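Local coordinates for histidine-containing phosphotransfer protein 2 (Oryza sativa, PDB 1YVI) that relays phosphoryl groups between cytokinin sensor histidine kinases and response regulators through an active histidine in its HPt domain, at residues 49-54 / 129-134; 56-61 / 118-123; 73-78 / 103-108. All coordinates share one frame; numbering follows the deposited sequence.

In the fold
All three contacts join helices of the HPt domain, and none has a direct hydrogen bond across it. Interactions 1 and 2 hold the same pair, helix 42-65 and helix 110-142, at successive places with centres about 13 Å apart. Interaction 1, nearest the centre of the chain, is aromatic and sulfur packing; interaction 2 is aliphatic inside, with an arginine and a water bridge at its margin. Interaction 3 ties helix 72-89 to helix 92-106 near one end of the bundle, its centre about 20 Å from the chain's centre, where a buried cysteine sits against a valine and an aspartate. It touches interaction 2 through Y78 packed on I61.

Interaction 1: 49-54 / 129-134; sequences LFCDDA and NKFQTM
F131 presents one edge of its ring to two residues of helix 42-65, F50 and C51, in a buried contact between that helix and helix 110-142. Its CE2 lies 3.9 Å from CD2 of F50, and the two phenylalanine side chains cross at about a right angle. F50 thus meets the rim of the F131 ring, near its plane. A first torsion that sets CG anti to the backbone N (171°) carries the F50 ring to this meeting. The same ring packs on S85, S86 and V89 of helix 72-89, and A54, one turn further along, lays its CB over one face, offset toward the rim.

C51 supplies the second half of the contact. Its SG is 3.8 Å from CD2 of F131. Measured to the ring centroid the distance is 5.2 Å, and the sulfur stands 78° off the ring normal: a cysteine sulfur-aromatic contact made at the edge. A compact, polarisable thiol suits a buried position facing the slightly positive ring hydrogens. The axes of segments 49-54 and 129-134 approach to 11.3 Å and run at 145°, nearer antiparallel than crossed. At the margin, Q132 bends at its second torsion and brings NE2 to 4.2 Å from SG of C51, loose packing that suits a long polar side chain at a partly exposed position. V47, on the same helix as F50 and C51, and M17 of helix 2-19 also pack on F131, bringing the N-terminal helix against this part of the core.

The contact joins the first and last helices of the HPt four-helix bundle. With no hydrogen bond or ion pair across it, its chemistry implies cohesion from hydrophobic burial, dispersion and weak sulfur-aromatic attraction.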
loop_
_atom_site.group_PDB
_atom_site.type_symbol
_atom_site.label_atom_id
_atom_site.label_comp_id
_atom_site.label_asym_id
_atom_site.label_seq_id
_atom_site.Cartn_x
_atom_site.Cartn_y
_atom_site.Cartn_z
ATOM N N LEU A 49 -7.952 -3.275 5.249
ATOM C CA LEU A 49 -7.480 -2.376 6.297
ATOM C C LEU A 49 -6.263 -1.566 5.831
ATOM O O LEU A 49 -6.170 -0.386 6.085
ATOM C CB LEU A 49 -7.110 -3.209 7.526
ATOM C CG LEU A 49 -6.708 -2.528 8.828
ATOM C CD1 LEU A 49 -7.712 -1.423 9.266
ATOM C CD2 LEU A 49 -6.571 -3.642 9.893
ATOM N N PHE A 50 -5.344 -2.203 5.130
ATOM C CA PHE A 50 -4.187 -1.474 4.632
ATOM C C PHE A 50 -4.621 -0.330 3.684
ATOM O O PHE A 50 -4.115 0.805 3.791
ATOM C CB PHE A 50 -3.256 -2.391 3.882
ATOM C CG PHE A 50 -2.171 -1.645 3.176
ATOM C CD1 PHE A 50 -1.133 -1.090 3.913
ATOM C CD2 PHE A 50 -2.255 -1.401 1.799
ATOM C CE1 PHE A 50 -0.107 -0.337 3.291
ATOM C CE2 PHE A 50 -1.222 -0.656 1.170
ATOM C CZ PHE A 50 -0.131 -0.164 1.948
ATOM N N CYS A 51 -5.529 -0.628 2.760
ATOM C CA CYS A 51 -6.024 0.414 1.827
ATOM C C CYS A 51 -6.622 1.613 2.607
ATOM O O CYS A 51 -6.266 2.787 2.347
ATOM C CB CYS A 51 -7.017 -0.183 0.829
ATOM S SG CYS A 51 -6.156 -1.207 -0.428
ATOM N N ASP A 52 -7.496 1.307 3.571
ATOM C CA ASP A 52 -8.097 2.321 4.469
ATOM C C ASP A 52 -7.033 3.112 5.192
ATOM O O ASP A 52 -7.046 4.352 5.167
ATOM C CB ASP A 52 -9.006 1.662 5.539
ATOM C CG ASP A 52 -10.283 1.048 4.945
ATOM O OD1 ASP A 52 -10.567 1.334 3.755
ATOM O OD2 ASP A 52 -11.008 0.281 5.687
ATOM N N ASP A 53 -6.098 2.415 5.836
ATOM C CA ASP A 53 -5.089 3.081 6.678
ATOM C C ASP A 53 -4.147 3.941 5.869
ATOM O O ASP A 53 -3.774 5.012 6.313
ATOM C CB ASP A 53 -4.139 2.056 7.350
ATOM C CG ASP A 53 -4.669 1.530 8.634
ATOM O OD1 ASP A 53 -5.678 2.099 9.112
ATOM O OD2 ASP A 53 -4.098 0.520 9.157
ATOM N N ALA A 54 -3.661 3.415 4.744
ATOM C CA ALA A 54 -2.750 4.191 3.859
ATOM C C ALA A 54 -3.438 5.418 3.360
ATOM O O ALA A 54 -2.872 6.481 3.373
ATOM C CB ALA A 54 -2.310 3.356 2.659
ATOM N N ASN A 129 -5.366 -0.581 -7.093
ATOM C CA ASN A 129 -6.086 -1.092 -8.249
ATOM C C ASN A 129 -6.088 -2.627 -8.219
ATOM O O ASN A 129 -7.131 -3.281 -8.358
ATOM C CB ASN A 129 -5.369 -0.636 -9.529
ATOM C CG ASN A 129 -5.910 -1.337 -10.765
ATOM O OD1 ASN A 129 -5.384 -2.340 -11.196
ATOM N ND2 ASN A 129 -7.011 -0.829 -11.294
ATOM N N LYS A 130 -4.912 -3.203 -8.093
ATOM C CA LYS A 130 -4.793 -4.689 -8.144
ATOM C C LYS A 130 -5.469 -5.311 -6.917
ATOM O O LYS A 130 -6.175 -6.315 -7.033
ATOM C CB LYS A 130 -3.292 -5.050 -8.177
ATOM C CG LYS A 130 -2.579 -4.589 -9.419
ATOM C CD LYS A 130 -3.267 -5.106 -10.674
ATOM C CE LYS A 130 -2.560 -4.600 -11.974
ATOM N NZ LYS A 130 -2.946 -3.207 -12.327
ATOM N N PHE A 131 -5.282 -4.695 -5.739
ATOM C CA PHE A 131 -5.968 -5.157 -4.517
ATOM C C PHE A 131 -7.457 -5.159 -4.644
ATOM O O PHE A 131 -8.069 -6.068 -4.181
ATOM C CB PHE A 131 -5.615 -4.353 -3.257
ATOM C CG PHE A 131 -4.242 -4.662 -2.677
ATOM C CD1 PHE A 131 -3.577 -5.862 -2.935
ATOM C CD2 PHE A 131 -3.658 -3.746 -1.770
ATOM C CE1 PHE A 131 -2.328 -6.135 -2.327
ATOM C CE2 PHE A 131 -2.445 -4.034 -1.120
ATOM C CZ PHE A 131 -1.750 -5.209 -1.423
ATOM N N GLN A 132 -8.049 -4.143 -5.247
ATOM C CA GLN A 132 -9.490 -4.083 -5.346
ATOM C C GLN A 132 -10.035 -5.188 -6.271
ATOM O O GLN A 132 -11.012 -5.837 -5.964
ATOM C CB GLN A 132 -9.917 -2.706 -5.890
ATOM C CG GLN A 132 -9.732 -1.561 -4.860
ATOM C CD GLN A 132 -10.464 -1.817 -3.573
ATOM O OE1 GLN A 132 -11.657 -1.960 -3.603
ATOM N NE2 GLN A 132 -9.742 -1.874 -2.436
ATOM N N THR A 133 -9.374 -5.395 -7.393
ATOM C CA THR A 133 -9.681 -6.534 -8.296
ATOM C C THR A 133 -9.526 -7.881 -7.535
ATOM O O THR A 133 -10.386 -8.760 -7.650
ATOM C CB THR A 133 -8.771 -6.481 -9.548
ATOM O OG1 THR A 133 -8.952 -5.210 -10.242
ATOM C CG2 THR A 133 -9.078 -7.640 -10.510
ATOM N N MET A 134 -8.452 -8.035 -6.767
ATOM C CA MET A 134 -8.227 -9.254 -5.940
ATOM C C MET A 134 -9.395 -9.476 -4.999
ATOM O O MET A 134 -9.919 -10.602 -4.897
ATOM C CB MET A 134 -6.910 -9.130 -5.154
ATOM C CG MET A 134 -6.543 -10.365 -4.382
ATOM S SD MET A 134 -5.354 -9.936 -3.085
ATOM C CE MET A 134 -6.452 -9.505 -1.781
#

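Interaction 2: 56-61 / 118-123; sequences RIINEI and AVVRND
This is a mainly aliphatic helix-helix contact with a polar margin, and it joins helix 42-65 to helix 110-142 inside the HPt bundle. I58 carries it, reaching two neighbouring residues with different branches. The CG1 branch runs past V120 in the opposite direction, bringing CD1 of I58 to 3.8 Å from CG1 of V120. The other branch, CG2, diverges from CG1 at CB, and its methyl meets R121 obliquely, with NE of R121 3.7 Å away. Branched side chains suit the buried part because they can meet several helices at once: V120 also touches L82 of helix 72-89 and T97 and F101 of helix 92-106.

R121 belongs at the margin because its chain, extended from CG to NE, covers I58 while carrying its charge to a water. NH2 of R121 gives a hydrogen bond of 2.6 Å to this water, which lies in the guanidinium plane at its edge. The water in turn donates to OD1 of N59 at 2.7 Å, bridging the helices where neither side chain bonds the other directly. These are the first and last helices of the four-helix bundle of the HPt fold, their apolar faces turned inward.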
loop_
_atom_site.group_PDB
_atom_site.type_symbol
_atom_site.label_atom_id
_atom_site.label_comp_id
_atom_site.label_asym_id
_atom_site.label_seq_id
_atom_site.Cartn_x
_atom_site.Cartn_y
_atom_site.Cartn_z
ATOM N N ARG A 56 -5.897 7.029 4.709
ATOM C CA ARG A 56 -5.999 7.923 5.869
ATOM C C ARG A 56 -4.689 8.648 6.145
ATOM O O ARG A 56 -4.665 9.874 6.438
ATOM C CB ARG A 56 -6.383 7.115 7.125
ATOM C CG ARG A 56 -6.587 7.962 8.332
ATOM C CD ARG A 56 -6.875 7.166 9.588
ATOM N NE ARG A 56 -5.952 6.041 9.760
ATOM C CZ ARG A 56 -4.777 6.120 10.369
ATOM N NH1 ARG A 56 -4.334 7.267 10.888
ATOM N NH2 ARG A 56 -4.043 5.038 10.460
ATOM N N ILE A 57 -3.583 7.916 6.138
ATOM C CA ILE A 57 -2.293 8.541 6.429
ATOM C C ILE A 57 -1.857 9.514 5.326
ATOM O O ILE A 57 -1.259 10.538 5.606
ATOM C CB ILE A 57 -1.183 7.447 6.622
ATOM C CG1 ILE A 57 -1.391 6.685 7.922
ATOM C CG2 ILE A 57 0.251 8.079 6.672
ATOM C CD1 ILE A 57 -0.770 5.275 7.891
ATOM N N ILE A 58 -2.008 9.109 4.076
ATOM C CA ILE A 58 -1.692 10.014 2.946
ATOM C C ILE A 58 -2.463 11.333 3.147
ATOM O O ILE A 58 -1.898 12.430 3.042
ATOM C CB ILE A 58 -2.072 9.366 1.594
ATOM C CG1 ILE A 58 -1.073 8.218 1.300
ATOM C CG2 ILE A 58 -2.173 10.460 0.459
ATOM C CD1 ILE A 58 -1.403 7.314 0.134
ATOM N N ASN A 59 -3.752 11.227 3.484
ATOM C CA ASN A 59 -4.563 12.438 3.692
ATOM C C ASN A 59 -4.106 13.225 4.892
ATOM O O ASN A 59 -4.112 14.451 4.836
ATOM C CB ASN A 59 -6.028 12.092 3.846
ATOM C CG ASN A 59 -6.627 11.549 2.565
ATOM O OD1 ASN A 59 -6.173 11.868 1.475
ATOM N ND2 ASN A 59 -7.693 10.748 2.701
ATOM N N GLU A 60 -3.654 12.566 5.967
ATOM C CA GLU A 60 -3.102 13.322 7.125
ATOM C C GLU A 60 -1.807 14.060 6.783
ATOM O O GLU A 60 -1.560 15.173 7.272
ATOM C CB GLU A 60 -2.819 12.433 8.367
ATOM C CG GLU A 60 -4.011 11.697 8.911
ATOM C CD GLU A 60 -4.962 12.527 9.771
ATOM O OE1 GLU A 60 -4.771 13.766 9.891
ATOM O OE2 GLU A 60 -5.916 11.913 10.332
ATOM N N ILE A 61 -0.924 13.392 6.057
ATOM C CA ILE A 61 0.279 14.061 5.571
ATOM C C ILE A 61 -0.066 15.281 4.683
ATOM O O ILE A 61 0.485 16.370 4.902
ATOM C CB ILE A 61 1.162 13.105 4.776
ATOM C CG1 ILE A 61 1.738 12.008 5.737
ATOM C CG2 ILE A 61 2.410 13.851 4.200
ATOM C CD1 ILE A 61 2.278 10.760 4.949
ATOM N N ALA A 118 3.008 12.961 -3.873
ATOM C CA ALA A 118 2.391 12.608 -5.156
ATOM C C ALA A 118 2.886 11.238 -5.663
ATOM O O ALA A 118 2.095 10.446 -6.190
ATOM C CB ALA A 118 2.651 13.718 -6.207
ATOM N N VAL A 119 4.191 10.948 -5.518
ATOM C CA VAL A 119 4.717 9.627 -5.900
ATOM C C VAL A 119 4.104 8.532 -4.972
ATOM O O VAL A 119 3.807 7.387 -5.420
ATOM C CB VAL A 119 6.322 9.593 -5.900
ATOM C CG1 VAL A 119 6.854 8.202 -6.288
ATOM C CG2 VAL A 119 6.944 10.764 -6.851
ATOM N N VAL A 120 3.974 8.852 -3.686
ATOM C CA VAL A 120 3.315 7.897 -2.767
ATOM C C VAL A 120 1.916 7.559 -3.310
ATOM O O VAL A 120 1.492 6.381 -3.382
ATOM C CB VAL A 120 3.251 8.399 -1.325
ATOM C CG1 VAL A 120 2.324 7.437 -0.420
ATOM C CG2 VAL A 120 4.670 8.502 -0.697
ATOM N N ARG A 121 1.202 8.577 -3.765
ATOM C CA ARG A 121 -0.137 8.330 -4.266
ATOM C C ARG A 121 -0.043 7.466 -5.516
ATOM O O ARG A 121 -0.794 6.488 -5.648
ATOM C CB ARG A 121 -0.800 9.652 -4.611
ATOM C CG ARG A 121 -1.408 10.341 -3.424
ATOM C CD ARG A 121 -2.335 11.500 -3.918
ATOM N NE ARG A 121 -2.660 12.300 -2.754
ATOM C CZ ARG A 121 -1.981 13.394 -2.368
ATOM N NH1 ARG A 121 -0.971 13.849 -3.099
ATOM N NH2 ARG A 121 -2.362 14.049 -1.270
ATOM N N ASN A 122 0.907 7.789 -6.417
ATOM C CA ASN A 122 1.060 6.986 -7.682
ATOM C C ASN A 122 1.225 5.494 -7.339
ATOM O O ASN A 122 0.500 4.641 -7.872
ATOM C CB ASN A 122 2.269 7.469 -8.486
ATOM C CG ASN A 122 2.055 8.883 -9.048
ATOM O OD1 ASN A 122 0.952 9.436 -8.954
ATOM N ND2 ASN A 122 3.115 9.465 -9.609
ATOM N N ASP A 123 2.170 5.194 -6.449
ATOM C CA ASP A 123 2.464 3.789 -6.077
ATOM C C ASP A 123 1.312 3.152 -5.300
ATOM O O ASP A 123 1.000 1.993 -5.511
ATOM C CB ASP A 123 3.750 3.731 -5.222
ATOM C CG ASP A 123 5.040 4.004 -6.065
ATOM O OD1 ASP A 123 5.113 3.671 -7.281
ATOM O OD2 ASP A 123 5.977 4.518 -5.473
HETATM O O HOH W 1 -4.604 13.495 -0.023
#

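Interaction 3: 73-78 / 103-108; sequences DKVDAY and QFCQDK
C105, D76 and V75 bury the most surface here, and the thiol of C105 lies at the meeting point. From helix 92-106 its SG reaches CG1 of V75 at 3.7 Å and stands equally far, 3.7 Å, from the backbone N of D76, so it rests against both a side chain and the main chain of helix 72-89. A chi1 of -179° turns CG1 of V75 away from its own backbone N and onto the sulfur. A small thiol suits such close backbones: the CA atoms of D76 and C105 are only 6.0 Å apart.

D76 serves in two ways. Its CB packs 3.8 Å from SG of C105, while CG lies beside CB of the cysteine. The carboxylate is taken up by a salt bridge from OD1 to NE of R102, a second tie to helix 92-106. C105 also touches C113 of helix 110-142.

Just beyond, the chain leaves helical geometry at K108, where a positive phi closes a Schellman motif ahead of helix 110-142. The consecutive helices 72-89 and 92-106 thus pack side by side as neighbours in the HPt four-helix bundle, near one of its ends.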
loop_
_atom_site.group_PDB
_atom_site.type_symbol
_atom_site.label_atom_id
_atom_site.label_comp_id
_atom_site.label_asym_id
_atom_site.label_seq_id
_atom_site.Cartn_x
_atom_site.Cartn_y
_atom_site.Cartn_z
ATOM N N ASP A 73 8.714 17.107 11.643
ATOM C CA ASP A 73 8.904 15.917 12.482
ATOM C C ASP A 73 7.690 15.001 12.425
ATOM O O ASP A 73 7.863 13.800 12.375
ATOM C CB ASP A 73 9.110 16.312 13.937
ATOM C CG ASP A 73 10.420 17.018 14.165
ATOM O OD1 ASP A 73 11.419 16.738 13.471
ATOM O OD2 ASP A 73 10.449 17.781 15.119
ATOM N N LYS A 74 6.489 15.593 12.373
ATOM C CA LYS A 74 5.241 14.848 12.301
ATOM C C LYS A 74 4.986 14.274 10.902
ATOM O O LYS A 74 4.555 13.117 10.746
ATOM C CB LYS A 74 4.072 15.709 12.791
ATOM C CG LYS A 74 2.803 14.879 13.093
ATOM C CD LYS A 74 1.692 15.780 13.687
ATOM C CE LYS A 74 0.375 14.977 13.919
ATOM N NZ LYS A 74 -0.573 15.725 14.837
ATOM N N VAL A 75 5.310 15.035 9.866
ATOM C CA VAL A 75 5.375 14.428 8.535
ATOM C C VAL A 75 6.237 13.185 8.476
ATOM O O VAL A 75 5.847 12.136 7.933
ATOM C CB VAL A 75 5.831 15.505 7.467
ATOM C CG1 VAL A 75 5.880 14.859 6.028
ATOM C CG2 VAL A 75 4.832 16.715 7.509
ATOM N N ASP A 76 7.434 13.293 8.993
ATOM C CA ASP A 76 8.402 12.214 8.956
ATOM C C ASP A 76 7.819 11.010 9.730
ATOM O O ASP A 76 7.890 9.864 9.273
ATOM C CB ASP A 76 9.669 12.762 9.619
ATOM C CG ASP A 76 10.930 12.018 9.260
ATOM O OD1 ASP A 76 10.933 11.043 8.497
ATOM O OD2 ASP A 76 11.976 12.417 9.810
ATOM N N ALA A 77 7.264 11.267 10.908
ATOM C CA ALA A 77 6.604 10.194 11.711
ATOM C C ALA A 77 5.472 9.522 10.925
ATOM O O ALA A 77 5.388 8.319 10.986
ATOM C CB ALA A 77 6.050 10.758 13.020
ATOM N N TYR A 78 4.578 10.285 10.248
ATOM C CA TYR A 78 3.510 9.656 9.431
ATOM C C TYR A 78 4.042 8.841 8.266
ATOM O O TYR A 78 3.544 7.752 7.967
ATOM C CB TYR A 78 2.550 10.677 8.836
ATOM C CG TYR A 78 1.398 11.007 9.754
ATOM C CD1 TYR A 78 0.436 10.060 10.081
ATOM C CD2 TYR A 78 1.235 12.275 10.223
ATOM C CE1 TYR A 78 -0.658 10.399 10.905
ATOM C CE2 TYR A 78 0.173 12.615 11.047
ATOM C CZ TYR A 78 -0.783 11.682 11.357
ATOM O OH TYR A 78 -1.765 12.066 12.219
ATOM N N GLN A 103 14.257 12.358 3.448
ATOM C CA GLN A 103 15.244 13.401 3.107
ATOM C C GLN A 103 14.575 14.798 2.997
ATOM O O GLN A 103 15.143 15.775 3.443
ATOM C CB GLN A 103 15.974 13.046 1.817
ATOM C CG GLN A 103 17.067 14.039 1.455
ATOM C CD GLN A 103 18.171 14.048 2.470
ATOM O OE1 GLN A 103 18.729 13.004 2.769
ATOM N NE2 GLN A 103 18.503 15.234 3.008
ATOM N N PHE A 104 13.401 14.868 2.390
ATOM C CA PHE A 104 12.639 16.132 2.267
ATOM C C PHE A 104 12.198 16.686 3.602
ATOM O O PHE A 104 12.076 17.893 3.753
ATOM C CB PHE A 104 11.495 15.974 1.272
ATOM C CG PHE A 104 11.932 15.312 -0.006
ATOM C CD1 PHE A 104 12.977 15.897 -0.794
ATOM C CD2 PHE A 104 11.388 14.120 -0.405
ATOM C CE1 PHE A 104 13.423 15.276 -1.923
ATOM C CE2 PHE A 104 11.845 13.466 -1.566
ATOM C CZ PHE A 104 12.874 14.060 -2.330
ATOM N N CYS A 105 11.948 15.806 4.580
ATOM C CA CYS A 105 11.677 16.244 5.983
ATOM C C CYS A 105 12.909 16.800 6.630
ATOM O O CYS A 105 12.855 17.854 7.245
ATOM C CB CYS A 105 11.160 15.081 6.827
ATOM S SG CYS A 105 9.538 14.542 6.273
ATOM N N GLN A 106 14.041 16.135 6.418
ATOM C CA GLN A 106 15.314 16.655 6.892
ATOM C C GLN A 106 15.695 17.974 6.242
ATOM O O GLN A 106 16.257 18.848 6.904
ATOM C CB GLN A 106 16.427 15.637 6.644
ATOM C CG GLN A 106 17.814 16.268 6.782
ATOM C CD GLN A 106 18.924 15.256 6.984
ATOM O OE1 GLN A 106 19.151 14.370 6.150
ATOM N NE2 GLN A 106 19.629 15.386 8.109
ATOM N N ASP A 107 15.406 18.126 4.943
ATOM C CA ASP A 107 15.664 19.388 4.221
ATOM C C ASP A 107 14.666 20.455 4.596
ATOM O O ASP A 107 14.791 21.616 4.173
ATOM C CB ASP A 107 15.560 19.178 2.690
ATOM C CG ASP A 107 16.693 18.323 2.130
ATOM O OD1 ASP A 107 17.663 18.035 2.879
ATOM O OD2 ASP A 107 16.585 17.895 0.957
ATOM N N LYS A 108 13.633 20.062 5.333
ATOM C CA LYS A 108 12.536 20.948 5.652
ATOM C C LYS A 108 11.971 21.629 4.384
ATOM O O LYS A 108 11.821 22.837 4.315
ATOM C CB LYS A 108 12.941 21.972 6.698
ATOM C CG LYS A 108 13.428 21.310 8.016
ATOM C CD LYS A 108 13.872 22.401 8.988
ATOM C CE LYS A 108 13.973 21.901 10.397
ATOM N NZ LYS A 108 13.724 23.042 11.357
#